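Local atomic coordinates of putative hyaluronoglucosaminidase (Clostridium perfringens, PDB entry 6PWI), a protein that probably acts as a secreted family 84 hexosaminidase, cleaving N-acetylhexosamine from glycans, with its catalytic barrel in this part of a longer chain. Residues Lys277-Phe282 against Glu312-Trp317; Lys281-Tyr286 against Leu319-Val324; Glu463-Glu468 against Lys536-Leu541. One frame throughout, in Å; residues are numbered along the deposited sequence.

Contact 1: Lys277-Phe282 against Glu312-Trp317; sequences KIIAKF and EDLEKW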
loop_
_atom_site.group_PDB
_atom_site.type_symbol
_atom_site.label_atom_id
_atom_site.label_comp_id
_atom_site.label_asym_id
_atom_site.label_seq_id
_atom_site.Cartn_x
_atom_site.Cartn_y
_atom_site.Cartn_z
ATOM N N LYS A 277 13.233 -7.237 -30.785
ATOM C CA LYS A 277 12.849 -8.244 -29.808
ATOM C C LYS A 277 12.152 -7.591 -28.618
ATOM O O LYS A 277 11.104 -8.072 -28.191
ATOM C CB LYS A 277 14.052 -9.091 -29.383
ATOM C CG LYS A 277 14.943 -9.516 -30.536
ATOM C CD LYS A 277 15.338 -10.964 -30.517
ATOM C CE LYS A 277 16.096 -11.335 -31.774
ATOM N NZ LYS A 277 17.094 -12.390 -31.496
ATOM N N ILE A 278 12.721 -6.489 -28.107
ATOM C CA ILE A 278 12.117 -5.818 -26.966
ATOM C C ILE A 278 10.699 -5.380 -27.334
ATOM O O ILE A 278 9.761 -5.593 -26.567
ATOM C CB ILE A 278 12.996 -4.676 -26.402
ATOM C CG1 ILE A 278 12.611 -4.335 -24.959
ATOM C CG2 ILE A 278 12.965 -3.444 -27.296
ATOM C CD1 ILE A 278 13.653 -3.542 -24.195
ATOM N N ILE A 279 10.544 -4.814 -28.536
ATOM C CA ILE A 279 9.248 -4.344 -28.992
ATOM C C ILE A 279 8.314 -5.541 -29.168
ATOM O O ILE A 279 7.129 -5.447 -28.858
ATOM C CB ILE A 279 9.391 -3.465 -30.256
ATOM C CG1 ILE A 279 9.857 -2.052 -29.886
ATOM C CG2 ILE A 279 8.100 -3.432 -31.071
ATOM C CD1 ILE A 279 10.344 -1.234 -31.055
ATOM N N ALA A 280 8.853 -6.673 -29.632
ATOM C CA ALA A 280 8.039 -7.868 -29.780
ATOM C C ALA A 280 7.507 -8.274 -28.407
ATOM O O ALA A 280 6.312 -8.525 -28.245
ATOM C CB ALA A 280 8.829 -8.978 -30.435
ATOM N N LYS A 281 8.408 -8.298 -27.419
ATOM C CA LYS A 281 8.053 -8.686 -26.067
ATOM C C LYS A 281 6.983 -7.746 -25.517
ATOM O O LYS A 281 6.039 -8.206 -24.879
ATOM C CB LYS A 281 9.277 -8.728 -25.150
ATOM C CG LYS A 281 9.002 -9.250 -23.749
ATOM C CD LYS A 281 8.210 -10.540 -23.725
ATOM C CE LYS A 281 8.686 -11.496 -22.655
ATOM N NZ LYS A 281 10.158 -11.673 -22.704
ATOM N N PHE A 282 7.133 -6.440 -25.778
ATOM C CA PHE A 282 6.166 -5.462 -25.303
ATOM C C PHE A 282 4.819 -5.723 -25.966
ATOM O O PHE A 282 3.782 -5.617 -25.314
ATOM C CB PHE A 282 6.658 -4.027 -25.521
ATOM C CG PHE A 282 7.580 -3.467 -24.462
ATOM C CD1 PHE A 282 8.089 -4.261 -23.444
ATOM C CD2 PHE A 282 7.969 -2.135 -24.498
ATOM C CE1 PHE A 282 8.937 -3.732 -22.482
ATOM C CE2 PHE A 282 8.819 -1.608 -23.537
ATOM C CZ PHE A 282 9.305 -2.407 -22.531
ATOM N N GLU A 312 14.351 6.470 -25.990
ATOM C CA GLU A 312 13.927 7.335 -27.081
ATOM C C GLU A 312 13.160 6.508 -28.106
ATOM O O GLU A 312 12.142 6.963 -28.627
ATOM C CB GLU A 312 15.123 8.042 -27.723
ATOM C CG GLU A 312 15.360 9.443 -27.190
ATOM C CD GLU A 312 16.764 10.013 -27.354
ATOM O OE1 GLU A 312 17.676 9.267 -27.780
ATOM O OE2 GLU A 312 16.953 11.208 -27.036
ATOM N N ASP A 313 13.648 5.282 -28.354
ATOM C CA ASP A 313 13.053 4.374 -29.327
ATOM C C ASP A 313 11.757 3.769 -28.785
ATOM O O ASP A 313 10.820 3.540 -29.550
ATOM C CB ASP A 313 14.063 3.335 -29.828
ATOM C CG ASP A 313 15.034 3.885 -30.866
ATOM O OD1 ASP A 313 14.652 4.830 -31.586
ATOM O OD2 ASP A 313 16.164 3.364 -30.954
ATOM N N LEU A 314 11.700 3.528 -27.467
ATOM C CA LEU A 314 10.511 2.961 -26.850
ATOM C C LEU A 314 9.409 4.010 -26.775
ATOM O O LEU A 314 8.231 3.667 -26.830
ATOM C CB LEU A 314 10.843 2.406 -25.461
ATOM C CG LEU A 314 11.771 1.193 -25.445
ATOM C CD1 LEU A 314 11.988 0.695 -24.025
ATOM C CD2 LEU A 314 11.224 0.076 -26.317
ATOM N N GLU A 315 9.800 5.284 -26.657
ATOM C CA GLU A 315 8.834 6.369 -26.576
ATOM C C GLU A 315 8.107 6.521 -27.914
ATOM O O GLU A 315 6.900 6.769 -27.938
ATOM C CB GLU A 315 9.503 7.664 -26.108
ATOM C CG GLU A 315 8.559 8.854 -26.008
ATOM C CD GLU A 315 7.523 8.837 -24.890
ATOM O OE1 GLU A 315 7.504 7.875 -24.096
ATOM O OE2 GLU A 315 6.730 9.798 -24.813
ATOM N N LYS A 316 8.846 6.353 -29.023
ATOM C CA LYS A 316 8.266 6.414 -30.359
ATOM C C LYS A 316 7.166 5.362 -30.485
ATOM O O LYS A 316 6.054 5.675 -30.910
ATOM C CB LYS A 316 9.339 6.283 -31.448
ATOM C CG LYS A 316 9.968 7.591 -31.924
ATOM C CD LYS A 316 10.950 7.439 -33.083
ATOM C CE LYS A 316 12.405 7.347 -32.662
ATOM N N TRP A 317 7.488 4.128 -30.077
ATOM C CA TRP A 317 6.555 3.008 -30.046
ATOM C C TRP A 317 5.312 3.352 -29.224
ATOM O O TRP A 317 4.179 3.095 -29.637
ATOM C CB TRP A 317 7.257 1.756 -29.504
ATOM C CG TRP A 317 6.350 0.573 -29.365
ATOM C CD1 TRP A 317 5.980 -0.296 -30.350
ATOM C CD2 TRP A 317 5.696 0.120 -28.164
ATOM N NE1 TRP A 317 5.136 -1.251 -29.850
ATOM C CE2 TRP A 317 4.941 -1.023 -28.512
ATOM C CE3 TRP A 317 5.675 0.558 -26.834
ATOM C CZ2 TRP A 317 4.181 -1.728 -27.578
ATOM C CZ3 TRP A 317 4.911 -0.129 -25.915
ATOM C CH2 TRP A 317 4.178 -1.260 -26.282
#
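Trp317 NE1, lying against Ile279 CG2, gives its N-H to the carboxylate of Glu283, which stands one turn further along the same helix as Ile279. The indole therefore spans from its own helix to the neighbouring one, and that bond, at the pyrrole end, probably helps to fix its rotation. Its CG is anti to the backbone N (chi1 177°), an extension that carries the ring across between the helices. Over one face of the six-membered ring sits Phe282 CB, 4.2 Å from the ring centroid, a CH-pi contact; the same face of the indole, nearer its pyrrole end, also has Ile279 CG1 over it. At the pyrrole end Ile279 CG2 comes within 3.9 Å of Trp317 CD1. The Phe282 ring meets the indole obliquely, with planes at 50°. These are the third and fourth helices of a (beta/alpha)8 barrel, the catalytic domain of the family, and they run side by side at 40° with short-segment axes 11.4 Å apart. Leu314 fills the inner side. Its CD1 meets Phe282 CE2 at 3.9 Å, while CD2 touches Ile278 CG2 at 4.0 Å, each crossing at about a right angle. Further inward, the Phe282 ring stacks on Phe293 of strand 293-296 and reaches Trp253 and Ile255 of strand 250-255, and Leu314 leans on Phe327.

Contact 2: Lys281-Tyr286 against Leu319-Val324; sequences KFEQLY and LQKGDV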
loop_
_atom_site.group_PDB
_atom_site.type_symbol
_atom_site.label_atom_id
_atom_site.label_comp_id
_atom_site.label_asym_id
_atom_site.label_seq_id
_atom_site.Cartn_x
_atom_site.Cartn_y
_atom_site.Cartn_z
ATOM N N LYS A 281 8.408 -8.298 -27.419
ATOM C CA LYS A 281 8.053 -8.686 -26.067
ATOM C C LYS A 281 6.983 -7.746 -25.517
ATOM O O LYS A 281 6.039 -8.206 -24.879
ATOM C CB LYS A 281 9.277 -8.728 -25.150
ATOM C CG LYS A 281 9.002 -9.250 -23.749
ATOM C CD LYS A 281 8.210 -10.540 -23.725
ATOM C CE LYS A 281 8.686 -11.496 -22.655
ATOM N NZ LYS A 281 10.158 -11.673 -22.704
ATOM N N PHE A 282 7.133 -6.440 -25.778
ATOM C CA PHE A 282 6.166 -5.462 -25.303
ATOM C C PHE A 282 4.819 -5.723 -25.966
ATOM O O PHE A 282 3.782 -5.617 -25.314
ATOM C CB PHE A 282 6.658 -4.027 -25.521
ATOM C CG PHE A 282 7.580 -3.467 -24.462
ATOM C CD1 PHE A 282 8.089 -4.261 -23.444
ATOM C CD2 PHE A 282 7.969 -2.135 -24.498
ATOM C CE1 PHE A 282 8.937 -3.732 -22.482
ATOM C CE2 PHE A 282 8.819 -1.608 -23.537
ATOM C CZ PHE A 282 9.305 -2.407 -22.531
ATOM N N GLU A 283 4.857 -6.083 -27.258
ATOM C CA GLU A 283 3.658 -6.391 -28.027
ATOM C C GLU A 283 2.937 -7.587 -27.410
ATOM O O GLU A 283 1.707 -7.595 -27.350
ATOM C CB GLU A 283 3.982 -6.655 -29.500
ATOM C CG GLU A 283 4.417 -5.426 -30.281
ATOM C CD GLU A 283 3.330 -4.399 -30.550
ATOM O OE1 GLU A 283 2.180 -4.614 -30.096
ATOM O OE2 GLU A 283 3.632 -3.384 -31.217
ATOM N N GLN A 284 3.707 -8.586 -26.946
ATOM C CA GLN A 284 3.130 -9.780 -26.342
ATOM C C GLN A 284 2.344 -9.398 -25.087
ATOM O O GLN A 284 1.208 -9.839 -24.915
ATOM C CB GLN A 284 4.186 -10.857 -26.066
ATOM C CG GLN A 284 3.578 -12.202 -25.675
ATOM C CD GLN A 284 4.523 -13.191 -25.028
ATOM O OE1 GLN A 284 5.533 -12.835 -24.421
ATOM N NE2 GLN A 284 4.182 -14.463 -25.131
ATOM N N LEU A 285 2.943 -8.566 -24.223
ATOM C CA LEU A 285 2.249 -8.120 -23.024
ATOM C C LEU A 285 1.069 -7.236 -23.418
ATOM O O LEU A 285 0.003 -7.354 -22.815
ATOM C CB LEU A 285 3.209 -7.384 -22.083
ATOM C CG LEU A 285 4.040 -8.241 -21.122
ATOM C CD1 LEU A 285 3.195 -9.267 -20.388
ATOM C CD2 LEU A 285 5.202 -8.911 -21.828
ATOM N N TYR A 286 1.261 -6.379 -24.437
ATOM C CA TYR A 286 0.227 -5.467 -24.915
ATOM C C TYR A 286 -1.010 -6.254 -25.345
ATOM O O TYR A 286 -2.138 -5.791 -25.161
ATOM C CB TYR A 286 0.717 -4.620 -26.097
ATOM C CG TYR A 286 -0.252 -3.547 -26.537
ATOM C CD1 TYR A 286 -0.184 -2.264 -26.015
ATOM C CD2 TYR A 286 -1.246 -3.805 -27.474
ATOM C CE1 TYR A 286 -1.079 -1.278 -26.406
ATOM C CE2 TYR A 286 -2.156 -2.835 -27.869
ATOM C CZ TYR A 286 -2.066 -1.563 -27.337
ATOM O OH TYR A 286 -2.949 -0.590 -27.707
ATOM N N LEU A 319 3.939 6.140 -28.440
ATOM C CA LEU A 319 3.075 7.156 -29.019
ATOM C C LEU A 319 2.303 6.584 -30.214
ATOM O O LEU A 319 1.168 6.994 -30.455
ATOM C CB LEU A 319 3.903 8.394 -29.386
ATOM C CG LEU A 319 4.424 9.218 -28.206
ATOM C CD1 LEU A 319 5.255 10.397 -28.686
ATOM C CD2 LEU A 319 3.285 9.688 -27.307
ATOM N N GLN A 320 2.906 5.624 -30.934
ATOM C CA GLN A 320 2.233 4.930 -32.025
ATOM C C GLN A 320 1.001 4.182 -31.513
ATOM O O GLN A 320 -0.032 4.149 -32.176
ATOM C CB GLN A 320 3.156 3.916 -32.700
ATOM C CG GLN A 320 4.133 4.522 -33.693
ATOM C CD GLN A 320 5.156 3.514 -34.165
ATOM O OE1 GLN A 320 5.260 2.401 -33.645
ATOM N NE2 GLN A 320 5.932 3.902 -35.166
ATOM N N LYS A 321 1.122 3.571 -30.333
ATOM C CA LYS A 321 0.070 2.722 -29.801
ATOM C C LYS A 321 -1.119 3.557 -29.334
ATOM O O LYS A 321 -2.248 3.081 -29.353
ATOM C CB LYS A 321 0.647 1.823 -28.705
ATOM C CG LYS A 321 1.545 0.704 -29.214
ATOM C CD LYS A 321 0.755 -0.546 -29.479
ATOM C CE LYS A 321 1.341 -1.411 -30.569
ATOM N NZ LYS A 321 0.525 -2.636 -30.739
ATOM N N GLY A 322 -0.861 4.791 -28.889
ATOM C CA GLY A 322 -1.922 5.743 -28.598
ATOM C C GLY A 322 -2.553 5.605 -27.212
ATOM O O GLY A 322 -3.024 6.593 -26.659
ATOM N N ASP A 323 -2.589 4.390 -26.648
ATOM C CA ASP A 323 -3.292 4.192 -25.388
ATOM C C ASP A 323 -2.370 3.607 -24.312
ATOM O O ASP A 323 -2.844 2.979 -23.363
ATOM C CB ASP A 323 -4.576 3.377 -25.590
ATOM C CG ASP A 323 -4.334 1.944 -26.040
ATOM O OD1 ASP A 323 -3.249 1.674 -26.598
ATOM O OD2 ASP A 323 -5.228 1.101 -25.823
ATOM N N VAL A 324 -1.056 3.823 -24.450
ATOM C CA VAL A 324 -0.106 3.344 -23.457
ATOM C C VAL A 324 0.347 4.518 -22.587
ATOM O O VAL A 324 0.908 5.492 -23.084
ATOM C CB VAL A 324 1.079 2.600 -24.110
ATOM C CG1 VAL A 324 2.129 2.171 -23.095
ATOM C CG2 VAL A 324 0.603 1.398 -24.903
#
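Helix 268-286 makes its last turn here, opposite the point where helix 304-321 gives way to a loop. Gly322 is the first residue to leave helical geometry, with a positive phi of 84°, and the chain then bends so that Val324 points at the neighbouring helix end and the carboxylate of Asp323 reaches it. The nearest CA atoms, those of Tyr286 and Val324, are still 8.9 Å apart, and the gap is bridged by side chains. Tyr286 is the centre of it. With CG anti to the backbone N (chi1 -173°), its ring extends straight at the other segment. Lys321 passes over one face: its CD lies 3.8 Å from the Tyr286 ring centroid as a CH-pi contact, and its NZ sits 4.2 Å from that centroid, a cation-pi interaction. The same ammonium makes a salt bridge to Glu283, NZ to OE1 2.7 Å, using the syn lone pair of that oxygen. Two groups meet the ring at its edge, near its plane: Val324 CG2, 3.5 Å from Tyr286 CE1, and Asp323 OD1, which accepts a hydrogen bond from Tyr286 OH at 2.5 Å through its syn lone pair. The carboxylate is turned 63° from the ring. Arg291 ties the turn together, bridging to Asp323 OD2, bonding to the carbonyl of Tyr286 and adding a second cation-pi contact to its ring. The whole cluster lies where the helices return to strands 293-296 and 328-330, the barrel end away from the catalytic mouth, and Val324 packs inward on Phe293 of the first of these strands.

Contact 3: Glu463-Glu468 against Lys536-Leu541; sequences EPDASE and KSKNEL. With EDO (1,2-ethanediol), chain E.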
loop_
_atom_site.group_PDB
_atom_site.type_symbol
_atom_site.label_atom_id
_atom_site.label_comp_id
_atom_site.label_asym_id
_atom_site.label_seq_id
_atom_site.Cartn_x
_atom_site.Cartn_y
_atom_site.Cartn_z
ATOM N N GLU A 463 -9.397 -6.057 7.846
ATOM C CA GLU A 463 -9.906 -7.236 8.528
ATOM C C GLU A 463 -11.193 -6.878 9.271
ATOM O O GLU A 463 -11.157 -6.533 10.453
ATOM C CB GLU A 463 -8.831 -7.811 9.456
ATOM C CG GLU A 463 -9.331 -8.919 10.365
ATOM C CD GLU A 463 -10.084 -10.023 9.639
ATOM O OE1 GLU A 463 -9.436 -10.766 8.872
ATOM O OE2 GLU A 463 -11.325 -10.120 9.815
ATOM N N PRO A 464 -12.372 -6.980 8.612
ATOM C CA PRO A 464 -13.630 -6.493 9.186
ATOM C C PRO A 464 -14.137 -7.244 10.418
ATOM O O PRO A 464 -14.877 -6.682 11.218
ATOM C CB PRO A 464 -14.648 -6.631 8.040
ATOM C CG PRO A 464 -13.803 -6.842 6.799
ATOM C CD PRO A 464 -12.556 -7.559 7.273
ATOM N N ASP A 465 -13.733 -8.509 10.581
ATOM C CA ASP A 465 -14.278 -9.348 11.639
ATOM C C ASP A 465 -13.381 -9.352 12.880
ATOM O O ASP A 465 -13.849 -9.657 13.976
ATOM C CB ASP A 465 -14.567 -10.766 11.142
ATOM C CG ASP A 465 -15.395 -10.800 9.869
ATOM O OD1 ASP A 465 -16.632 -10.629 9.962
ATOM O OD2 ASP A 465 -14.792 -10.981 8.788
ATOM N N ALA A 466 -12.096 -9.013 12.707
ATOM C CA ALA A 466 -11.124 -9.134 13.782
ATOM C C ALA A 466 -10.210 -7.914 13.814
ATOM O O ALA A 466 -8.999 -8.049 13.993
ATOM C CB ALA A 466 -10.335 -10.408 13.598
ATOM N N SER A 467 -10.797 -6.721 13.666
ATOM C CA SER A 467 -9.997 -5.529 13.436
ATOM C C SER A 467 -9.245 -5.097 14.692
ATOM O O SER A 467 -8.118 -4.618 14.598
ATOM C CB SER A 467 -10.795 -4.411 12.815
ATOM O OG SER A 467 -11.916 -4.086 13.609
ATOM N N GLU A 468 -9.864 -5.291 15.862
ATOM C CA GLU A 468 -9.214 -4.985 17.125
ATOM C C GLU A 468 -8.006 -5.903 17.297
ATOM O O GLU A 468 -6.918 -5.449 17.655
ATOM C CB GLU A 468 -10.201 -5.084 18.291
ATOM C CG GLU A 468 -11.240 -3.970 18.336
ATOM C CD GLU A 468 -10.734 -2.528 18.346
ATOM O OE1 GLU A 468 -9.528 -2.297 18.638
ATOM O OE2 GLU A 468 -11.558 -1.616 18.067
ATOM N N LYS A 536 -12.208 -15.478 14.666
ATOM C CA LYS A 536 -13.025 -14.357 14.222
ATOM C C LYS A 536 -12.803 -14.059 12.741
ATOM O O LYS A 536 -13.756 -13.748 12.031
ATOM C CB LYS A 536 -12.809 -13.128 15.110
ATOM C CG LYS A 536 -13.502 -13.198 16.463
ATOM C CD LYS A 536 -12.944 -12.236 17.484
ATOM C CE LYS A 536 -13.731 -10.952 17.592
ATOM N NZ LYS A 536 -13.338 -10.211 18.810
ATOM N N SER A 537 -11.552 -14.157 12.279
ATOM C CA SER A 537 -11.209 -13.801 10.911
ATOM C C SER A 537 -11.649 -14.905 9.951
ATOM O O SER A 537 -11.486 -16.087 10.251
ATOM C CB SER A 537 -9.732 -13.517 10.797
ATOM O OG SER A 537 -9.352 -13.321 9.446
ATOM N N LYS A 538 -12.194 -14.502 8.794
ATOM C CA LYS A 538 -12.637 -15.427 7.758
ATOM C C LYS A 538 -11.637 -15.465 6.600
ATOM O O LYS A 538 -11.906 -16.103 5.583
ATOM C CB LYS A 538 -13.984 -14.992 7.179
ATOM C CG LYS A 538 -15.105 -14.705 8.168
ATOM C CD LYS A 538 -16.404 -14.383 7.448
ATOM C CE LYS A 538 -17.392 -13.582 8.270
ATOM N NZ LYS A 538 -18.128 -14.438 9.230
ATOM N N ASN A 539 -10.487 -14.795 6.767
ATOM C CA ASN A 539 -9.484 -14.625 5.727
ATOM C C ASN A 539 -8.364 -15.655 5.898
ATOM O O ASN A 539 -7.345 -15.392 6.544
ATOM C CB ASN A 539 -9.003 -13.171 5.704
ATOM C CG ASN A 539 -7.923 -12.864 4.686
ATOM O OD1 ASN A 539 -7.348 -13.755 4.060
ATOM N ND2 ASN A 539 -7.613 -11.589 4.545
ATOM N N GLU A 540 -8.551 -16.823 5.268
ATOM C CA GLU A 540 -7.624 -17.944 5.357
ATOM C C GLU A 540 -6.216 -17.533 4.935
ATOM O O GLU A 540 -5.238 -18.043 5.476
ATOM C CB GLU A 540 -8.097 -19.123 4.501
ATOM C CG GLU A 540 -9.377 -19.769 5.002
ATOM C CD GLU A 540 -9.400 -20.062 6.496
ATOM O OE1 GLU A 540 -8.394 -20.606 7.014
ATOM O OE2 GLU A 540 -10.419 -19.721 7.146
ATOM N N LEU A 541 -6.123 -16.632 3.953
ATOM C CA LEU A 541 -4.837 -16.244 3.398
ATOM C C LEU A 541 -4.041 -15.447 4.428
ATOM O O LEU A 541 -2.842 -15.661 4.574
ATOM C CB LEU A 541 -5.040 -15.452 2.101
ATOM C CG LEU A 541 -5.407 -16.282 0.872
ATOM C CD1 LEU A 541 -5.795 -15.381 -0.291
ATOM C CD2 LEU A 541 -4.271 -17.218 0.481
HETATM C C1 EDO E . -9.305 0.299 15.356
HETATM O O1 EDO E . -10.305 0.564 16.315
HETATM C C2 EDO E . -9.324 -1.100 14.888
HETATM O O2 EDO E . -10.616 -1.483 14.482
HETATM O O HOH W 1 -9.199 -9.915 6.343
HETATM O O HOH W 2 -12.537 -12.008 8.379
#
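Glu463 and Ser537 join two helix-to-helix connections: the link from helix 451-462 into helix 467-475, and the link from helix 513-536 into helix 540-572. The second contains an ST turn, in which Ser537 OG accepts from Asn539 N at 3.3 Å. Direct hydrogen bonding centres on the Glu463 carboxylate. Ser537 OG donates to Glu463 OE1 at 2.6 Å, arriving from above the carboxylate plane, 53° out of it, while Glu463 OE2 accepts from Asp465 N on its anti side, at 3.0 Å. The carboxylate thus braces its own loop and ties it to the neighbouring one. Asn539 is an N-cap, its OD1 accepting from Leu542 N. Water extends the network: one molecule bridges Glu463 OE1 and Asn539 ND2, and another gives its hydrogens to Glu463 OE2 and Asp465 OD2 while accepting from Lys538 N. Packing is modest, with Ala466 CB 4.0 Å from Lys536 CB and Asp465 CB set against the carbonyl of Lys536. Among the charges, Asp465 OD1 and Lys538 NZ stay 4.2 Å apart, longer than a salt bridge, their side chains crossing at about a right angle; Lys536 NZ instead pairs with Glu469. At the far end an ethanediol, probably from the crystallisation liquor, binds at the start of helix 467-475: its O2 is 3.0 Å from Ser467 OG, and its O1 donates to Glu468 OE2 at 3.1 Å.

Contacts 1 and 2 are successive levels of one helix-helix interface, with centres 8 Å apart and Lys281 and Phe282 common to both. They touch directly: Trp317 NE1 of contact 1 lies 2.9 Å from Glu283 OE2, so that Glu283 serves Trp317 with one oxygen and Lys321 of contact 2 with the other. Contact 1 is the level closer to catalysis; the side chain of Ile278 is about 12 Å from that of Asp299, the predicted proton donor, whereas contact 2 lies away from it. Contact 3 is separate, its centre about 45 Å from that of contact 1 and 40 Å from that of contact 2, where the helices that follow the last barrel strand meet the helices of the C-terminal part.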